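Hypothetical protein SP2199 (Streptococcus pneumoniae TIGR4, PDB 2IBO) is of unknown function but belongs to the thiamine-binding protein family and so may bind thiamine or a related compound. Local coordinates at the interface of chains A and B. Sequence-based numbering; all coordinates share one arbitrary frame. Chains: chain A/B, Hypothetical protein SP2199.

Contacts 1 and 2 are twin patches of a two-fold symmetric interface between chains A and B, their C-alpha centres about 12 Å apart. In each, residues 40 and 41 of one chain, from the loop between strands 35-38 and 43-46, enter a groove of the other formed by strand 2-11 of chain A or 2-10 of chain B, Glu42 and Val44. The loop therefore serves both as inserted plug and, through Glu42, as part of the receiving wall. Among their differences, B:Ile84 packs in contact 1 and A:Lys87 in contact 2. Such reciprocity suits a dimer within the deposited tetramer, although the structure alone does not prove its biological relevance.

Contact 1: the interface of chains A and B. Residues chain A 40-41; chain B 4-6, 42, 44, 75, 84.
Carboxylate oxygen OE1 of B:Glu42 is approached from two directions: water 1 lies 2.8 Å from it, and NZ of B:Lys75, on its own chain, forms a salt bridge with it at 3.3 Å. The same water lies 3.1 Å from the backbone N of A:Phe41, with an angle of 148° at the hydrogen, making a water-mediated link between the chains. In this thiamine-binding-family fold the patch is a largely apolar socket on chain B, with B:Glu42 and B:Lys75 at one end, that receives the loop residue A:Phe41, which buries 87 Å² here. The amino group NZ of B:Lys75 meets the syn lone pair of OE1, on the side of the other carboxylate oxygen, and would be expected to stabilise negative charge there. B:Glu42 has an extended chain beyond CG, which carries the carboxylate out to the base of the phenylalanine side chain; its plane stands 87° from that of the ring.

Apolar groups surround much of the ring. CD1 of B:Ile84, from the short 3-10 turn 84-86, lies over one face, offset toward the rim, and comes 3.4 Å from CZ of A:Phe41 in a CH-pi arrangement. CG2, the other branch of this isoleucine, reaches CE2 of the ring at 3.7 Å, so the two branches together span its outer end. B:Val44 instead meets the ring in plane: its CG1 abuts the edge at CE2, 3.8 Å away. With CG1 anti to the backbone N (chi1 178°), both valine methyls are turned toward the loop, CG2 lying near CD2 of the ring and CG of A:Pro40. On strand 2-10, the methyl of B:Ala6 touches CD2 of A:Phe41 at 4.0 Å, while B:Ser4 sits by the ring tip. Running antiparallel to the phenylalanine side chain, the aliphatic part of B:Lys75 passes its inner end near CB and CD1.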
loop_
_atom_site.group_PDB
_atom_site.type_symbol
_atom_site.label_atom_id
_atom_site.label_comp_id
_atom_site.label_asym_id
_atom_site.label_seq_id
_atom_site.Cartn_x
_atom_site.Cartn_y
_atom_site.Cartn_z
ATOM N N PRO A 40 2.840 -13.130 -6.248
ATOM C CA PRO A 40 2.038 -13.577 -5.095
ATOM C C PRO A 40 1.030 -12.641 -4.432
ATOM O O PRO A 40 0.006 -13.101 -3.916
ATOM C CB PRO A 40 3.076 -14.035 -4.067
ATOM C CG PRO A 40 4.411 -14.001 -4.761
ATOM C CD PRO A 40 4.280 -13.062 -5.921
ATOM N N PHE A 41 1.285 -11.341 -4.436
ATOM C CA PHE A 41 0.347 -10.419 -3.781
ATOM C C PHE A 41 -0.321 -9.423 -4.722
ATOM O O PHE A 41 -1.348 -8.829 -4.380
ATOM C CB PHE A 41 1.070 -9.625 -2.701
ATOM C CG PHE A 41 1.198 -10.341 -1.397
ATOM C CD1 PHE A 41 0.149 -10.337 -0.492
ATOM C CD2 PHE A 41 2.370 -11.017 -1.064
ATOM C CE1 PHE A 41 0.251 -10.986 0.721
ATOM C CE2 PHE A 41 2.488 -11.675 0.151
ATOM C CZ PHE A 41 1.425 -11.658 1.048
ATOM N N SER B 4 3.084 -14.353 6.098
ATOM C CA SER B 4 3.706 -13.872 4.878
ATOM C C SER B 4 3.781 -12.337 4.911
ATOM O O SER B 4 2.848 -11.673 5.375
ATOM C CB SER B 4 2.875 -14.351 3.689
ATOM O OG SER B 4 3.639 -14.330 2.509
ATOM N N ILE B 5 4.894 -11.799 4.410
ATOM C CA ILE B 5 5.179 -10.357 4.380
ATOM C C ILE B 5 5.567 -9.919 2.970
ATOM O O ILE B 5 6.149 -10.689 2.208
ATOM C CB ILE B 5 6.380 -10.004 5.346
ATOM C CG1 ILE B 5 6.060 -10.461 6.769
ATOM C CG2 ILE B 5 6.657 -8.531 5.374
ATOM C CD1 ILE B 5 4.671 -10.125 7.245
ATOM N N ALA B 6 5.249 -8.680 2.626
ATOM C CA ALA B 6 5.599 -8.141 1.316
ATOM C C ALA B 6 6.233 -6.805 1.615
ATOM O O ALA B 6 5.575 -5.933 2.175
ATOM C CB ALA B 6 4.361 -7.957 0.485
ATOM N N GLU B 42 7.766 -5.238 -4.866
ATOM C CA GLU B 42 7.987 -5.596 -3.490
ATOM C C GLU B 42 8.694 -6.933 -3.352
ATOM O O GLU B 42 8.641 -7.765 -4.258
ATOM C CB GLU B 42 6.626 -5.643 -2.783
ATOM C CG GLU B 42 5.678 -6.706 -3.325
ATOM C CD GLU B 42 4.224 -6.466 -2.924
ATOM O OE1 GLU B 42 3.368 -7.328 -3.202
ATOM O OE2 GLU B 42 3.927 -5.407 -2.337
ATOM N N VAL B 44 8.749 -10.377 -1.447
ATOM C CA VAL B 44 7.868 -11.234 -0.659
ATOM C C VAL B 44 8.614 -12.271 0.180
ATOM O O VAL B 44 9.381 -13.078 -0.345
ATOM C CB VAL B 44 6.884 -11.986 -1.573
ATOM C CG1 VAL B 44 6.012 -12.923 -0.740
ATOM C CG2 VAL B 44 6.017 -10.997 -2.324
ATOM N N LYS B 75 3.075 -5.379 3.463
ATOM C CA LYS B 75 1.848 -6.159 3.444
ATOM C C LYS B 75 2.084 -7.346 4.375
ATOM O O LYS B 75 3.121 -8.009 4.280
ATOM C CB LYS B 75 1.567 -6.695 2.046
ATOM C CG LYS B 75 0.944 -5.714 1.084
ATOM C CD LYS B 75 0.922 -6.297 -0.310
ATOM C CE LYS B 75 0.475 -5.267 -1.329
ATOM N NZ LYS B 75 0.536 -5.802 -2.711
ATOM N N ILE B 84 -0.457 -17.719 -0.163
ATOM C CA ILE B 84 0.793 -17.088 -0.563
ATOM C C ILE B 84 1.904 -18.102 -0.835
ATOM O O ILE B 84 2.895 -17.784 -1.494
ATOM C CB ILE B 84 1.268 -16.091 0.516
ATOM C CG1 ILE B 84 0.157 -15.084 0.823
ATOM C CG2 ILE B 84 2.482 -15.337 0.034
ATOM C CD1 ILE B 84 -0.267 -14.222 -0.379
HETATM O O HOH W 1 3.874 -9.629 -4.792
#

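Contact 2: the interface of chains A and B. Residues chain A 4-6, 39, 42, 44, 87; chain B 40-41.
B:Phe41, B:Pro40 and A:Lys87 bury the most surface in this patch, at 60, 44 and 39 Å² respectively. The two chain B residues form the tip of a loop that enters a groove on chain A, a protein of the thiamine-binding family, between strand 2-11 and the C-terminal helical turn 84-87. CG of B:Phe41 lies anti to its carbonyl carbon (chi1 -83°), a setting that directs the ring toward strand 2-11. There the methyl of A:Ala6 approaches CD2 of the ring at 3.5 Å, and the hydroxyl OG of A:Ser4 lies 3.6 Å from CE2, so neighbouring ring atoms meet successive inward-facing residues of the strand. CG2 of A:Val44 abuts the ring edge in plane at CD2.

B:Pro40 engages the same valine through its pyrrolidine ring: CG lies 3.7 Å from CG2 of A:Val44, placing that methyl against both loop residues. From another direction, CG2 of A:Thr39 reaches toward CD of B:Pro40, 3.7 Å away. The threonine is anchored within its own chain, since OG1 donates a 2.6 Å hydrogen bond to the backbone O of A:Glu42. The donor is tilted 16° from the carbonyl plane, and this bond helps fix the rotation that presents the methyl to proline.

The extended chain of A:Lys87 passes obliquely by the loop. CD passes 3.6 Å from the backbone O of B:Pro40, and NZ continues to 3.9 Å from CZ of B:Phe41. At the opposite end of the phenylalanine, the carboxylate of A:Glu42 stands beside CB, turned 89° from the ring plane.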
loop_
_atom_site.group_PDB
_atom_site.type_symbol
_atom_site.label_atom_id
_atom_site.label_comp_id
_atom_site.label_asym_id
_atom_site.label_seq_id
_atom_site.Cartn_x
_atom_site.Cartn_y
_atom_site.Cartn_z
ATOM N N SER A 4 3.895 1.870 -14.859
ATOM C CA SER A 4 3.762 0.508 -14.386
ATOM C C SER A 4 2.703 0.551 -13.294
ATOM O O SER A 4 2.663 1.487 -12.499
ATOM C CB SER A 4 5.087 -0.011 -13.838
ATOM O OG SER A 4 5.057 -1.424 -13.730
ATOM N N ILE A 5 1.845 -0.464 -13.276
ATOM C CA ILE A 5 0.738 -0.571 -12.335
ATOM C C ILE A 5 0.775 -1.941 -11.694
ATOM O O ILE A 5 0.926 -2.947 -12.383
ATOM C CB ILE A 5 -0.610 -0.412 -13.095
ATOM C CG1 ILE A 5 -0.773 1.037 -13.532
ATOM C CG2 ILE A 5 -1.779 -0.892 -12.266
ATOM C CD1 ILE A 5 -0.695 1.999 -12.386
ATOM N N ALA A 6 0.655 -1.984 -10.374
ATOM C CA ALA A 6 0.639 -3.250 -9.655
ATOM C C ALA A 6 -0.765 -3.320 -9.079
ATOM O O ALA A 6 -1.228 -2.370 -8.438
ATOM C CB ALA A 6 1.677 -3.233 -8.552
ATOM N N THR A 39 2.354 -11.851 -9.580
ATOM C CA THR A 39 3.245 -12.184 -8.485
ATOM C C THR A 39 2.300 -12.597 -7.356
ATOM O O THR A 39 1.094 -12.411 -7.467
ATOM C CB THR A 39 4.132 -10.972 -8.085
ATOM O OG1 THR A 39 3.330 -9.964 -7.464
ATOM C CG2 THR A 39 4.793 -10.372 -9.305
ATOM N N GLU A 42 0.262 -9.242 -5.900
ATOM C CA GLU A 42 -0.272 -8.287 -6.850
ATOM C C GLU A 42 0.066 -8.640 -8.297
ATOM O O GLU A 42 1.051 -9.341 -8.562
ATOM C CB GLU A 42 0.294 -6.911 -6.508
ATOM C CG GLU A 42 1.810 -6.854 -6.580
ATOM C CD GLU A 42 2.378 -5.633 -5.900
ATOM O OE1 GLU A 42 3.589 -5.369 -6.059
ATOM O OE2 GLU A 42 1.622 -4.940 -5.199
ATOM N N VAL A 44 1.353 -7.315 -11.762
ATOM C CA VAL A 44 2.102 -6.176 -12.290
ATOM C C VAL A 44 1.926 -5.993 -13.783
ATOM O O VAL A 44 2.201 -6.904 -14.555
ATOM C CB VAL A 44 3.625 -6.328 -11.987
ATOM C CG1 VAL A 44 4.408 -5.183 -12.609
ATOM C CG2 VAL A 44 3.854 -6.375 -10.489
ATOM N N LYS A 87 14.120 -3.346 -13.209
ATOM C CA LYS A 87 13.930 -3.363 -11.760
ATOM C C LYS A 87 14.415 -4.716 -11.276
ATOM O O LYS A 87 15.212 -4.799 -10.346
ATOM C CB LYS A 87 12.452 -3.208 -11.378
ATOM C CG LYS A 87 11.866 -1.821 -11.578
ATOM C CD LYS A 87 10.343 -1.877 -11.566
ATOM C CE LYS A 87 9.703 -0.519 -11.880
ATOM N NZ LYS A 87 8.260 -0.693 -12.250
ATOM N N PRO B 40 8.610 -7.272 -8.979
ATOM C CA PRO B 40 8.813 -5.892 -9.443
ATOM C C PRO B 40 8.587 -4.709 -8.516
ATOM O O PRO B 40 9.256 -3.680 -8.654
ATOM C CB PRO B 40 7.911 -5.784 -10.670
ATOM C CG PRO B 40 7.462 -7.187 -10.965
ATOM C CD PRO B 40 7.488 -7.914 -9.686
ATOM N N PHE B 41 7.656 -4.829 -7.583
ATOM C CA PHE B 41 7.372 -3.694 -6.697
ATOM C C PHE B 41 7.661 -3.964 -5.224
ATOM O O PHE B 41 7.785 -3.030 -4.425
ATOM C CB PHE B 41 5.904 -3.304 -6.832
ATOM C CG PHE B 41 5.615 -2.412 -7.992
ATOM C CD1 PHE B 41 5.810 -1.052 -7.880
ATOM C CD2 PHE B 41 5.102 -2.924 -9.189
ATOM C CE1 PHE B 41 5.495 -0.202 -8.933
ATOM C CE2 PHE B 41 4.784 -2.082 -10.247
ATOM C CZ PHE B 41 4.978 -0.718 -10.120
#